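Local atomic coordinates of glycosyl hydrolase, family 8 (Clostridium perfringens, PDB entry 3REN), a protein that acts as an alpha-amylase, a hydrolase with an (alpha/alpha)6-barrel fold that probably cleaves alpha-glucosidic linkages in starch-like polysaccharides. Residues M68-V73 with E116-K121; I87-R92 with K136-N141; M91-K94 with I98-R101. One frame throughout, in Å; residues are numbered along the deposited sequence.

The three contacts lie in one part of the (alpha/alpha)6 barrel. Contact 1 joins the nearly parallel helices 62-74 and 113-130; contact 2 joins the helices that follow each in the chain, 78-89 and 133-150. Their segments alternate along the chain, consistent with two neighbouring helix hairpins of the barrel, inner helices in contact 1 and outer in contact 2. Met69 and Ile119 of contact 1 touch Val88 of contact 2, the centres about 11 Å apart. Contact 3 closes the loop from helix 78-89 to strand 101-103. It shares Met91 and Arg92 with contact 2, its centre about 9 Å away; contact 1 is about 15 Å away, and its Glu116 probably hydrogen-bonds to Ile98 N.

Contact 1. Residues M68-V73 with E116-K121; sequences MMLYSV and ELRIIK
One residue before Met69, whose methyl meets Ile119 on the neighbouring helix, the carbonyl O of Met68 is gripped twice from within its own helix. Ser72 N reaches Met68 O at 2.9 Å in the regular helical bond, and the Ser72 hydroxyl gives a second bond from OG to Met68 O, also 2.9 Å. The two donors come from opposite faces of the carbonyl plane, the hydroxyl standing 35° out of it, and both bonds stay within the one helix turn. Across the contact everything is apolar. The CD1 branch of Leu70 presses on the shaft of Arg118, 3.6 Å from Leu70 CD1 to Arg118 CG, and the two side chains cross at about a right angle. The segments of helices 62-74 and 113-130 run almost parallel, 18° apart with axes 9.5 Å from each other, consistent with adjacent inner helices of the (alpha/alpha)6 barrel; side chains of the two segments also touch helices 335-346 and 176-185, consistent with further neighbours in the inner layer. Arg118 keeps CG opposite its backbone N (chi1 -170°) and bends at its third torsion, so its methylenes serve Leu70 while NH1 makes a salt bridge to Asp115. The other methyl of Leu70 meets the fully extended Lys121, with Leu70 CD2 lying 4.2 Å from Lys121 CD; the amine beyond is held by a salt bridge to Glu243, and a bound ethanediol lies nearby. Deeper in the protein, the chain of Met69 (a selenomethionine) bends at its end to bring Met69 CE within 4.3 Å of Ile119 CG2, a looser touch between two buried residues. Met69 also rests on Phe81 of helix 78-89.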
HETATM    1  N   MSE A  68       1.735   8.534   2.797  1.00 10.80           N
HETATM    2  CA  MSE A  68       1.353   9.896   3.142  1.00 11.20           C
HETATM    3  C   MSE A  68       1.636  10.845   1.959  1.00 10.97           C
HETATM    4  O   MSE A  68       0.861  11.752   1.702  1.00 10.97           O
HETATM    5  CB  MSE A  68       2.069  10.347   4.435  1.00 11.46           C
HETATM    6  CG  MSE A  68       1.717  11.780   4.890  1.00 15.15           C
HETATM    7 SE   MSE A  68      -0.235  12.122   5.063  1.00 16.63          SE
HETATM    8  CE  MSE A  68      -0.551  11.389   6.828  1.00 17.47           C
HETATM    9  N   MSE A  69       2.743  10.621   1.255  1.00  9.86           N
HETATM   10  CA  MSE A  69       3.007  11.315  -0.010  1.00 10.34           C
HETATM   11  C   MSE A  69       1.935  11.083  -1.059  1.00 10.65           C
HETATM   12  O   MSE A  69       1.533  12.029  -1.732  1.00 10.44           O
HETATM   13  CB  MSE A  69       4.371  10.914  -0.575  1.00  9.53           C
HETATM   14  CG  MSE A  69       5.561  11.509   0.272  1.00 10.96           C
HETATM   15 SE   MSE A  69       7.307  10.649  -0.190  1.00 13.12          SE
HETATM   16  CE  MSE A  69       7.554  11.354  -1.968  1.00 13.62           C
ATOM     17  N   LEU A  70       1.471   9.834  -1.215  1.00  9.88           N
ATOM     18  CA  LEU A  70       0.366   9.609  -2.153  1.00 10.84           C
ATOM     19  C   LEU A  70      -0.909  10.373  -1.781  1.00 11.31           C
ATOM     20  O   LEU A  70      -1.585  10.980  -2.659  1.00 10.27           O
ATOM     21  CB  LEU A  70       0.043   8.132  -2.298  1.00 10.98           C
ATOM     22  CG  LEU A  70       1.079   7.305  -3.050  1.00 12.57           C
ATOM     23  CD1 LEU A  70       0.687   5.812  -2.930  1.00 14.98           C
ATOM     24  CD2 LEU A  70       1.016   7.732  -4.524  1.00 15.38           C
ATOM     25  N   TYR A  71      -1.250  10.313  -0.491  1.00 10.87           N
ATOM     26  CA  TYR A  71      -2.364  11.077   0.027  1.00 11.57           C
ATOM     27  C   TYR A  71      -2.204  12.576  -0.258  1.00 11.73           C
ATOM     28  O   TYR A  71      -3.163  13.239  -0.667  1.00 11.18           O
ATOM     29  CB  TYR A  71      -2.466  10.887   1.545  1.00 11.15           C
ATOM     30  CG  TYR A  71      -3.494  11.788   2.191  1.00 12.82           C
ATOM     31  CD1 TYR A  71      -4.849  11.471   2.130  1.00 12.54           C
ATOM     32  CD2 TYR A  71      -3.116  12.956   2.811  1.00 10.88           C
ATOM     33  CE1 TYR A  71      -5.805  12.305   2.707  1.00 14.91           C
ATOM     34  CE2 TYR A  71      -4.050  13.799   3.394  1.00 13.51           C
ATOM     35  CZ  TYR A  71      -5.392  13.468   3.333  1.00 15.94           C
ATOM     36  OH  TYR A  71      -6.336  14.264   3.939  1.00 17.03           O
ATOM     37  N   SER A  72      -1.020  13.119   0.028  1.00 11.74           N
ATOM     38  CA  SER A  72      -0.740  14.569  -0.197  1.00 12.90           C
ATOM     39  C   SER A  72      -0.936  15.015  -1.638  1.00 12.57           C
ATOM     40  O   SER A  72      -1.530  16.059  -1.869  1.00 13.23           O
ATOM     41  CB  SER A  72       0.684  14.915   0.210  1.00 12.02           C
ATOM     42  OG  SER A  72       0.831  14.675   1.580  1.00 16.14           O
ATOM     43  N   VAL A  73      -0.453  14.267  -2.610  1.00 12.36           N
ATOM     44  CA  VAL A  73      -0.635  14.614  -4.001  1.00 13.79           C
ATOM     45  C   VAL A  73      -2.095  14.519  -4.427  1.00 14.63           C
ATOM     46  O   VAL A  73      -2.578  15.345  -5.103  1.00 15.14           O
ATOM     47  CB  VAL A  73       0.375  13.950  -4.991  1.00 13.99           C
ATOM     48  CG1 VAL A  73       0.235  12.513  -5.021  1.00 12.56           C
ATOM     49  CG2 VAL A  73       0.308  14.590  -6.350  1.00 13.44           C
ATOM     50  N   GLU A 116       9.996   1.410  -2.720  1.00 11.28           N
ATOM     51  CA  GLU A 116      10.685   2.237  -3.707  1.00 12.25           C
ATOM     52  C   GLU A 116       9.694   2.627  -4.786  1.00 12.00           C
ATOM     53  O   GLU A 116       9.608   3.785  -5.157  1.00 11.75           O
ATOM     54  CB  GLU A 116      11.871   1.495  -4.358  1.00 12.02           C
ATOM     55  CG  GLU A 116      12.776   0.768  -3.364  1.00 13.28           C
ATOM     56  CD  GLU A 116      13.354   1.750  -2.362  1.00 19.15           C
ATOM     57  OE1 GLU A 116      13.634   2.906  -2.781  1.00 18.63           O
ATOM     58  OE2 GLU A 116      13.529   1.385  -1.182  1.00 18.91           O
ATOM     59  N   LEU A 117       8.923   1.649  -5.270  1.00 11.41           N
ATOM     60  CA  LEU A 117       8.000   1.911  -6.357  1.00 10.86           C
ATOM     61  C   LEU A 117       6.846   2.833  -5.899  1.00 11.43           C
ATOM     62  O   LEU A 117       6.371   3.616  -6.697  1.00 10.77           O
ATOM     63  CB  LEU A 117       7.454   0.607  -6.964  1.00  9.90           C
ATOM     64  CG  LEU A 117       8.465  -0.202  -7.798  1.00 11.62           C
ATOM     65  CD1 LEU A 117       7.964  -1.633  -8.045  1.00  9.83           C
ATOM     66  CD2 LEU A 117       8.728   0.481  -9.106  1.00 10.64           C
ATOM     67  N   ARG A 118       6.390   2.709  -4.640  1.00 10.92           N
ATOM     68  CA  ARG A 118       5.337   3.580  -4.121  1.00 11.28           C
ATOM     69  C   ARG A 118       5.790   5.047  -4.086  1.00 11.85           C
ATOM     70  O   ARG A 118       5.000   5.958  -4.367  1.00 13.74           O
ATOM     71  CB  ARG A 118       4.929   3.174  -2.718  1.00 11.14           C
ATOM     72  CG  ARG A 118       3.671   3.875  -2.207  1.00 12.88           C
ATOM     73  CD  ARG A 118       3.345   3.521  -0.764  1.00 15.14           C
ATOM     74  NE  ARG A 118       2.966   2.109  -0.566  1.00 14.98           N
ATOM     75  CZ  ARG A 118       3.763   1.161  -0.069  1.00 16.50           C
ATOM     76  NH1 ARG A 118       5.028   1.415   0.255  1.00 15.15           N
ATOM     77  NH2 ARG A 118       3.297  -0.073   0.091  1.00 17.12           N
ATOM     78  N   ILE A 119       7.038   5.266  -3.698  1.00 10.96           N
ATOM     79  CA  ILE A 119       7.658   6.590  -3.668  1.00 10.60           C
ATOM     80  C   ILE A 119       7.904   7.172  -5.063  1.00 11.28           C
ATOM     81  O   ILE A 119       7.651   8.361  -5.304  1.00 12.30           O
ATOM     82  CB  ILE A 119       8.928   6.552  -2.779  1.00 10.83           C
ATOM     83  CG1 ILE A 119       8.454   6.444  -1.317  1.00  8.12           C
ATOM     84  CG2 ILE A 119       9.792   7.874  -2.971  1.00 10.30           C
ATOM     85  CD1 ILE A 119       9.490   6.091  -0.281  1.00 11.85           C
ATOM     86  N   ILE A 120       8.359   6.339  -5.994  1.00 11.47           N
ATOM     87  CA  ILE A 120       8.498   6.758  -7.368  1.00 11.63           C
ATOM     88  C   ILE A 120       7.138   7.204  -7.896  1.00 12.36           C
ATOM     89  O   ILE A 120       7.056   8.231  -8.542  1.00 12.58           O
ATOM     90  CB  ILE A 120       9.094   5.642  -8.243  1.00 12.17           C
ATOM     91  CG1 ILE A 120      10.593   5.523  -7.994  1.00 10.14           C
ATOM     92  CG2 ILE A 120       8.848   5.935  -9.738  1.00 11.98           C
ATOM     93  CD1 ILE A 120      11.108   4.043  -8.063  1.00 12.60           C
ATOM     94  N   LYS A 121       6.078   6.437  -7.612  1.00 12.09           N
ATOM     95  CA  LYS A 121       4.741   6.768  -8.089  1.00 11.68           C
ATOM     96  C   LYS A 121       4.292   8.120  -7.535  1.00 11.42           C
ATOM     97  O   LYS A 121       3.838   8.964  -8.298  1.00 13.48           O
ATOM     98  CB  LYS A 121       3.724   5.690  -7.678  1.00 13.43           C
ATOM     99  CG  LYS A 121       2.299   5.930  -8.240  1.00 14.54           C
ATOM    100  CD  LYS A 121       1.320   4.892  -7.626  1.00 23.03           C
ATOM    101  CE  LYS A 121       0.039   4.799  -8.462  1.00 29.30           C
ATOM    102  NZ  LYS A 121      -1.100   3.999  -7.815  1.00 33.44           N
TER

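Contact 2. Residues I87-R92 with K136-N141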
ATOM      1  N   ILE A  87      11.694  14.056   4.668  1.00 13.50           N
ATOM      2  CA  ILE A  87      12.043  12.883   5.497  1.00 13.31           C
ATOM      3  C   ILE A  87      12.552  11.694   4.669  1.00 13.71           C
ATOM      4  O   ILE A  87      13.523  11.043   5.045  1.00 14.69           O
ATOM      5  CB  ILE A  87      10.835  12.450   6.365  1.00 12.81           C
ATOM      6  CG1 ILE A  87      10.627  13.497   7.465  1.00 14.31           C
ATOM      7  CG2 ILE A  87      11.027  11.032   6.932  1.00  9.12           C
ATOM      8  CD1 ILE A  87       9.173  13.626   7.935  1.00 16.08           C
ATOM      9  N   VAL A  88      11.891  11.396   3.549  1.00 12.82           N
ATOM     10  CA  VAL A  88      12.332  10.308   2.666  1.00 12.13           C
ATOM     11  C   VAL A  88      13.764  10.536   2.101  1.00 12.82           C
ATOM     12  O   VAL A  88      14.591   9.612   2.046  1.00 11.42           O
ATOM     13  CB  VAL A  88      11.282  10.118   1.539  1.00 11.56           C
ATOM     14  CG1 VAL A  88      11.833   9.380   0.376  1.00 10.89           C
ATOM     15  CG2 VAL A  88      10.069   9.378   2.125  1.00 11.44           C
ATOM     16  N   LYS A  89      14.048  11.763   1.680  1.00 13.50           N
ATOM     17  CA  LYS A  89      15.366  12.050   1.084  1.00 14.91           C
ATOM     18  C   LYS A  89      16.457  11.632   2.059  1.00 14.42           C
ATOM     19  O   LYS A  89      17.460  11.062   1.631  1.00 14.92           O
ATOM     20  CB  LYS A  89      15.513  13.524   0.687  1.00 14.55           C
ATOM     21  CG  LYS A  89      14.550  13.885  -0.465  1.00 18.05           C
ATOM     22  CD  LYS A  89      14.977  15.088  -1.259  1.00 23.83           C
ATOM     23  CE  LYS A  89      14.696  16.400  -0.594  1.00 27.30           C
ATOM     24  NZ  LYS A  89      15.188  17.542  -1.478  1.00 28.29           N
ATOM     25  N   GLU A  90      16.233  11.866   3.357  1.00 14.22           N
ATOM     26  CA  GLU A  90      17.214  11.517   4.385  1.00 14.53           C
ATOM     27  C   GLU A  90      17.294  10.022   4.656  1.00 13.56           C
ATOM     28  O   GLU A  90      18.223   9.542   5.324  1.00 12.29           O
ATOM     29  CB  GLU A  90      17.005  12.324   5.693  1.00 15.74           C
ATOM     30  CG  GLU A  90      17.175  13.868   5.502  1.00 20.77           C
ATOM     31  CD  GLU A  90      18.468  14.258   4.777  1.00 28.69           C
ATOM     32  OE1 GLU A  90      18.398  15.027   3.776  1.00 33.95           O
ATOM     33  OE2 GLU A  90      19.562  13.802   5.195  1.00 29.70           O
HETATM   34  N   MSE A  91      16.312   9.277   4.149  1.00 12.19           N
HETATM   35  CA  MSE A  91      16.340   7.819   4.290  1.00 11.30           C
HETATM   36  C   MSE A  91      17.032   7.183   3.079  1.00 11.58           C
HETATM   37  O   MSE A  91      17.186   5.938   3.040  1.00 12.20           O
HETATM   38  CB  MSE A  91      14.910   7.258   4.476  1.00 10.65           C
HETATM   39  CG  MSE A  91      14.275   7.719   5.790  1.00 10.43           C
HETATM   40 SE   MSE A  91      12.480   7.116   6.055  1.00 13.91          SE
HETATM   41  CE  MSE A  91      12.798   5.191   6.371  1.00 13.55           C
ATOM     42  N   ARG A  92      17.472   8.002   2.117  1.00 11.76           N
ATOM     43  CA  ARG A  92      18.145   7.470   0.940  1.00 13.10           C
ATOM     44  C   ARG A  92      19.456   6.832   1.358  1.00 14.87           C
ATOM     45  O   ARG A  92      20.187   7.389   2.167  1.00 15.64           O
ATOM     46  CB  ARG A  92      18.407   8.519  -0.146  1.00 12.79           C
ATOM     47  CG  ARG A  92      18.781   7.905  -1.472  1.00 14.62           C
ATOM     48  CD  ARG A  92      19.179   8.958  -2.534  1.00 16.08           C
ATOM     49  NE  ARG A  92      20.298   9.780  -2.091  1.00 15.81           N
ATOM     50  CZ  ARG A  92      20.652  10.940  -2.651  1.00 17.07           C
ATOM     51  NH1 ARG A  92      21.692  11.635  -2.156  1.00 14.61           N
ATOM     52  NH2 ARG A  92      19.968  11.409  -3.695  1.00 16.15           N
ATOM     53  N   LYS A 136      10.483  14.460 -10.484  1.00 16.30           N
ATOM     54  CA  LYS A 136      10.664  13.489 -11.563  1.00 16.67           C
ATOM     55  C   LYS A 136      12.128  13.002 -11.616  1.00 16.49           C
ATOM     56  O   LYS A 136      12.377  11.805 -11.736  1.00 15.50           O
ATOM     57  CB  LYS A 136      10.248  14.114 -12.914  1.00 17.14           C
ATOM     58  CG  LYS A 136      10.320  13.217 -14.132  1.00 17.59           C
ATOM     59  CD  LYS A 136       9.992  14.013 -15.401  1.00 22.49           C
ATOM     60  CE  LYS A 136      10.397  13.253 -16.646  1.00 28.82           C
ATOM     61  NZ  LYS A 136      10.090  14.023 -17.898  1.00 33.47           N
ATOM     62  N   PHE A 137      13.077  13.928 -11.517  1.00 15.29           N
ATOM     63  CA  PHE A 137      14.491  13.581 -11.562  1.00 16.51           C
ATOM     64  C   PHE A 137      14.873  12.725 -10.377  1.00 15.78           C
ATOM     65  O   PHE A 137      15.652  11.784 -10.509  1.00 16.11           O
ATOM     66  CB  PHE A 137      15.383  14.849 -11.555  1.00 16.32           C
ATOM     67  CG  PHE A 137      15.499  15.515 -12.893  1.00 18.98           C
ATOM     68  CD1 PHE A 137      14.541  15.304 -13.871  1.00 19.02           C
ATOM     69  CD2 PHE A 137      16.572  16.365 -13.177  1.00 21.44           C
ATOM     70  CE1 PHE A 137      14.657  15.915 -15.130  1.00 22.51           C
ATOM     71  CE2 PHE A 137      16.667  17.001 -14.421  1.00 21.30           C
ATOM     72  CZ  PHE A 137      15.710  16.757 -15.392  1.00 20.33           C
ATOM     73  N   TYR A 138      14.327  13.065  -9.220  1.00 15.24           N
ATOM     74  CA  TYR A 138      14.603  12.296  -8.024  1.00 14.72           C
ATOM     75  C   TYR A 138      14.004  10.879  -8.181  1.00 14.28           C
ATOM     76  O   TYR A 138      14.681   9.899  -7.882  1.00 15.29           O
ATOM     77  CB  TYR A 138      14.081  13.027  -6.791  1.00 13.68           C
ATOM     78  CG  TYR A 138      14.787  12.587  -5.517  1.00 15.00           C
ATOM     79  CD1 TYR A 138      15.826  13.361  -4.971  1.00 14.55           C
ATOM     80  CD2 TYR A 138      14.398  11.414  -4.836  1.00 12.43           C
ATOM     81  CE1 TYR A 138      16.463  12.989  -3.806  1.00 12.40           C
ATOM     82  CE2 TYR A 138      15.051  11.031  -3.649  1.00 12.59           C
ATOM     83  CZ  TYR A 138      16.075  11.817  -3.158  1.00 14.09           C
ATOM     84  OH  TYR A 138      16.749  11.442  -2.016  1.00 17.98           O
ATOM     85  N   ALA A 139      12.777  10.775  -8.683  1.00 12.86           N
ATOM     86  CA  ALA A 139      12.168   9.456  -9.003  1.00 13.11           C
ATOM     87  C   ALA A 139      13.002   8.587  -9.951  1.00 14.21           C
ATOM     88  O   ALA A 139      13.127   7.366  -9.757  1.00 14.63           O
ATOM     89  CB  ALA A 139      10.772   9.640  -9.574  1.00 12.21           C
ATOM     90  N   ILE A 140      13.569   9.217 -10.967  1.00 15.16           N
ATOM     91  CA  ILE A 140      14.482   8.581 -11.908  1.00 15.89           C
ATOM     92  C   ILE A 140      15.730   8.014 -11.259  1.00 15.98           C
ATOM     93  O   ILE A 140      16.147   6.901 -11.570  1.00 16.65           O
ATOM     94  CB  ILE A 140      14.821   9.578 -13.069  1.00 15.82           C
ATOM     95  CG1 ILE A 140      13.604   9.707 -13.980  1.00 20.00           C
ATOM     96  CG2 ILE A 140      16.106   9.152 -13.864  1.00 16.67           C
ATOM     97  CD1 ILE A 140      13.537  11.021 -14.806  1.00 24.15           C
ATOM     98  N   ASN A 141      16.358   8.783 -10.377  1.00 16.93           N
ATOM     99  CA  ASN A 141      17.493   8.296  -9.605  1.00 16.84           C
ATOM    100  C   ASN A 141      17.102   6.973  -8.915  1.00 16.25           C
ATOM    101  O   ASN A 141      17.855   5.993  -8.979  1.00 16.90           O
ATOM    102  CB  ASN A 141      17.872   9.249  -8.466  1.00 17.65           C
ATOM    103  CG  ASN A 141      18.535  10.546  -8.907  1.00 20.70           C
ATOM    104  OD1 ASN A 141      19.115  10.652  -9.981  1.00 23.32           O
ATOM    105  ND2 ASN A 141      18.508  11.549  -7.985  1.00 23.55           N
TER
HETATM  106  O   HOH W   1      17.757  10.201  -5.250  1.00 19.37           O
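Tyr138 of helix 133-150 gathers all the van der Waals contacts, with Lys89 and Arg92, as it reaches out toward helix 78-89. Its hydroxyl is set between two residues of the other segment: Tyr138 OH lies 3.4 Å from Lys89 CA and 3.5 Å from Arg92 CD. The aliphatic part of Lys89 slants across the outer end of the ring, Lys89 CD coming within 3.6 Å of Tyr138 CE1. Its chain then bends at the third torsion (-78°), and the amine makes a weak hydrogen bond to Tyr134 OH. Arg92 approaches from the other side of the ring plane. Its guanidinium is turned almost parallel to the ring, the planes only 6° apart, yet it is displaced outward, with Arg92 NH2 3.8 Å from Tyr138 CE1. The backbone here makes a type I turn from Lys89 to Arg92, with Arg92 N bonded to Lys89 O. In the (alpha/alpha)6 barrel the contact joins two helices that each follow one member of the nearly parallel pair 62-74 and 113-130, consistent with neighbours in the outer layer. Phe85, one turn earlier in helix 78-89, adds an edge-to-face ring contact with Tyr138. The polar link is made by water. One molecule accepts from Arg92 NH2 at 3.0 Å, in the plane of the guanidinium at its edge, and from Asn141 ND2 at 3.1 Å. The same water stands 3.1 Å above the Tyr138 ring plane, over its centre, a position consistent with an O-H...pi contact.

Contact 3. Residues M91-K94 with I98-R101; sequences MRLK and ISWR. With SO4 (sulfate ion), chain E.
The chain doubles back on itself between Met91 and Ser99, where Ser99 N donates to Met91 O at 2.9 Å, and a single beta bridge pairs Arg92 with Ile98. Ile98 packs by its two branches: CG2 meets the CB of Met91, while Ile98 CD1 curls back to 3.8 Å from Arg92 CA. The isopropyl end of Leu93 settles on Ser99, with Leu93 CD1 3.9 Å from Ser99 CA. The Ser99 hydroxyl hydrogen-bonds to Ser108 O, and Arg101 N gives Ser99 OG a weak bond. Farther along, Met91 CE, the selenomethionine methyl, lies 3.7 Å from Arg101 C and so packs against backbone. These residues form the loop that carries the chain from helix 78-89 to strand 101-103 at one end of the (alpha/alpha)6 barrel. Beyond the loop closure, Arg101 folds over the indole of Trp100: its CB lies above the ring centre, and Trp100 CZ2 stands 3.3 Å above the guanidinium plane. Bending at the third torsion (70°) brings the guanidinium there. Both groups donate to one sulfate oxygen, Arg101 NH2 to O3 at 2.7 Å and Trp100 NE1 to O3 at 3.1 Å, while Ser108 OG adds another bond to this ion, probably a guest from the crystallisation liquor.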
HETATM    1  N   MSE A  91      16.312   9.277   4.149  1.00 12.19           N
HETATM    2  CA  MSE A  91      16.340   7.819   4.290  1.00 11.30           C
HETATM    3  C   MSE A  91      17.032   7.183   3.079  1.00 11.58           C
HETATM    4  O   MSE A  91      17.186   5.938   3.040  1.00 12.20           O
HETATM    5  CB  MSE A  91      14.910   7.258   4.476  1.00 10.65           C
HETATM    6  CG  MSE A  91      14.275   7.719   5.790  1.00 10.43           C
HETATM    7 SE   MSE A  91      12.480   7.116   6.055  1.00 13.91          SE
HETATM    8  CE  MSE A  91      12.798   5.191   6.371  1.00 13.55           C
ATOM      9  N   ARG A  92      17.472   8.002   2.117  1.00 11.76           N
ATOM     10  CA  ARG A  92      18.145   7.470   0.940  1.00 13.10           C
ATOM     11  C   ARG A  92      19.456   6.832   1.358  1.00 14.87           C
ATOM     12  O   ARG A  92      20.187   7.389   2.167  1.00 15.64           O
ATOM     13  CB  ARG A  92      18.407   8.519  -0.146  1.00 12.79           C
ATOM     14  CG  ARG A  92      18.781   7.905  -1.472  1.00 14.62           C
ATOM     15  CD  ARG A  92      19.179   8.958  -2.534  1.00 16.08           C
ATOM     16  NE  ARG A  92      20.298   9.780  -2.091  1.00 15.81           N
ATOM     17  CZ  ARG A  92      20.652  10.940  -2.651  1.00 17.07           C
ATOM     18  NH1 ARG A  92      21.692  11.635  -2.156  1.00 14.61           N
ATOM     19  NH2 ARG A  92      19.968  11.409  -3.695  1.00 16.15           N
ATOM     20  N   LEU A  93      19.769   5.672   0.776  1.00 15.36           N
ATOM     21  CA  LEU A  93      20.985   4.951   1.147  1.00 15.57           C
ATOM     22  C   LEU A  93      22.068   5.175   0.092  1.00 16.29           C
ATOM     23  O   LEU A  93      21.809   5.798  -0.940  1.00 14.73           O
ATOM     24  CB  LEU A  93      20.677   3.463   1.346  1.00 15.66           C
ATOM     25  CG  LEU A  93      19.710   3.039   2.467  1.00 14.98           C
ATOM     26  CD1 LEU A  93      19.311   1.547   2.293  1.00 14.64           C
ATOM     27  CD2 LEU A  93      20.295   3.274   3.834  1.00 12.56           C
ATOM     28  N   LYS A  94      23.271   4.635   0.315  1.00 16.92           N
ATOM     29  CA  LYS A  94      24.368   4.836  -0.645  1.00 17.83           C
ATOM     30  C   LYS A  94      24.062   4.164  -1.963  1.00 18.25           C
ATOM     31  O   LYS A  94      24.519   4.612  -3.004  1.00 17.77           O
ATOM     32  CB  LYS A  94      25.711   4.305  -0.099  1.00 19.04           C
ATOM     33  N   ILE A  98      15.703   4.044  -1.118  1.00 13.36           N
ATOM     34  CA  ILE A  98      15.207   4.474   0.170  1.00 11.92           C
ATOM     35  C   ILE A  98      15.194   3.305   1.139  1.00 12.03           C
ATOM     36  O   ILE A  98      14.758   2.209   0.802  1.00 11.04           O
ATOM     37  CB  ILE A  98      13.800   5.062   0.055  1.00 12.55           C
ATOM     38  CG1 ILE A  98      13.725   6.109  -1.080  1.00 13.76           C
ATOM     39  CG2 ILE A  98      13.340   5.614   1.407  1.00  8.48           C
ATOM     40  CD1 ILE A  98      14.913   7.216  -1.053  1.00 13.64           C
ATOM     41  N   SER A  99      15.653   3.572   2.349  1.00 10.90           N
ATOM     42  CA  SER A  99      15.757   2.585   3.398  1.00 11.70           C
ATOM     43  C   SER A  99      14.341   2.135   3.739  1.00 12.49           C
ATOM     44  O   SER A  99      13.415   2.949   3.670  1.00 13.25           O
ATOM     45  CB  SER A  99      16.351   3.243   4.626  1.00 10.99           C
ATOM     46  OG  SER A  99      16.430   2.338   5.711  1.00 12.70           O
ATOM     47  N   TRP A 100      14.159   0.875   4.145  1.00 10.92           N
ATOM     48  CA  TRP A 100      12.832   0.427   4.573  1.00 11.98           C
ATOM     49  C   TRP A 100      12.384   1.053   5.887  1.00 12.04           C
ATOM     50  O   TRP A 100      11.178   1.244   6.098  1.00 11.72           O
ATOM     51  CB  TRP A 100      12.668  -1.126   4.593  1.00 11.63           C
ATOM     52  CG  TRP A 100      13.050  -1.772   5.843  1.00 13.33           C
ATOM     53  CD1 TRP A 100      14.319  -1.956   6.295  1.00 17.75           C
ATOM     54  CD2 TRP A 100      12.181  -2.386   6.827  1.00 12.45           C
ATOM     55  NE1 TRP A 100      14.317  -2.627   7.528  1.00 15.45           N
ATOM     56  CE2 TRP A 100      13.021  -2.885   7.882  1.00 13.49           C
ATOM     57  CE3 TRP A 100      10.794  -2.558   6.929  1.00 15.31           C
ATOM     58  CZ2 TRP A 100      12.512  -3.544   9.021  1.00 14.41           C
ATOM     59  CZ3 TRP A 100      10.272  -3.208   8.088  1.00 14.68           C
ATOM     60  CH2 TRP A 100      11.134  -3.687   9.113  1.00 14.47           C
ATOM     61  N   ARG A 101      13.332   1.400   6.755  1.00 12.32           N
ATOM     62  CA  ARG A 101      12.966   1.825   8.109  1.00 13.58           C
ATOM     63  C   ARG A 101      14.072   2.623   8.761  1.00 13.62           C
ATOM     64  O   ARG A 101      15.221   2.305   8.550  1.00 13.79           O
ATOM     65  CB  ARG A 101      12.687   0.594   8.992  1.00 13.11           C
ATOM     66  CG  ARG A 101      12.373   0.949  10.467  1.00 15.94           C
ATOM     67  CD  ARG A 101      11.858  -0.286  11.266  1.00 18.10           C
ATOM     68  NE  ARG A 101      12.965  -1.227  11.443  1.00 18.72           N
ATOM     69  CZ  ARG A 101      12.904  -2.352  12.139  1.00 22.33           C
ATOM     70  NH1 ARG A 101      11.785  -2.700  12.765  1.00 21.26           N
ATOM     71  NH2 ARG A 101      13.982  -3.129  12.203  1.00 25.50           N
TER
HETATM   72  S   SO4 E   2      17.114  -3.615  10.147  1.00 50.76           S
HETATM   73  O1  SO4 E   2      17.283  -4.429  11.341  1.00 52.95           O
HETATM   74  O2  SO4 E   2      17.248  -4.398   8.924  1.00 52.50           O
HETATM   75  O3  SO4 E   2      15.785  -3.025  10.175  1.00 51.96           O
HETATM   76  O4  SO4 E   2      18.153  -2.593  10.186  1.00 52.47           O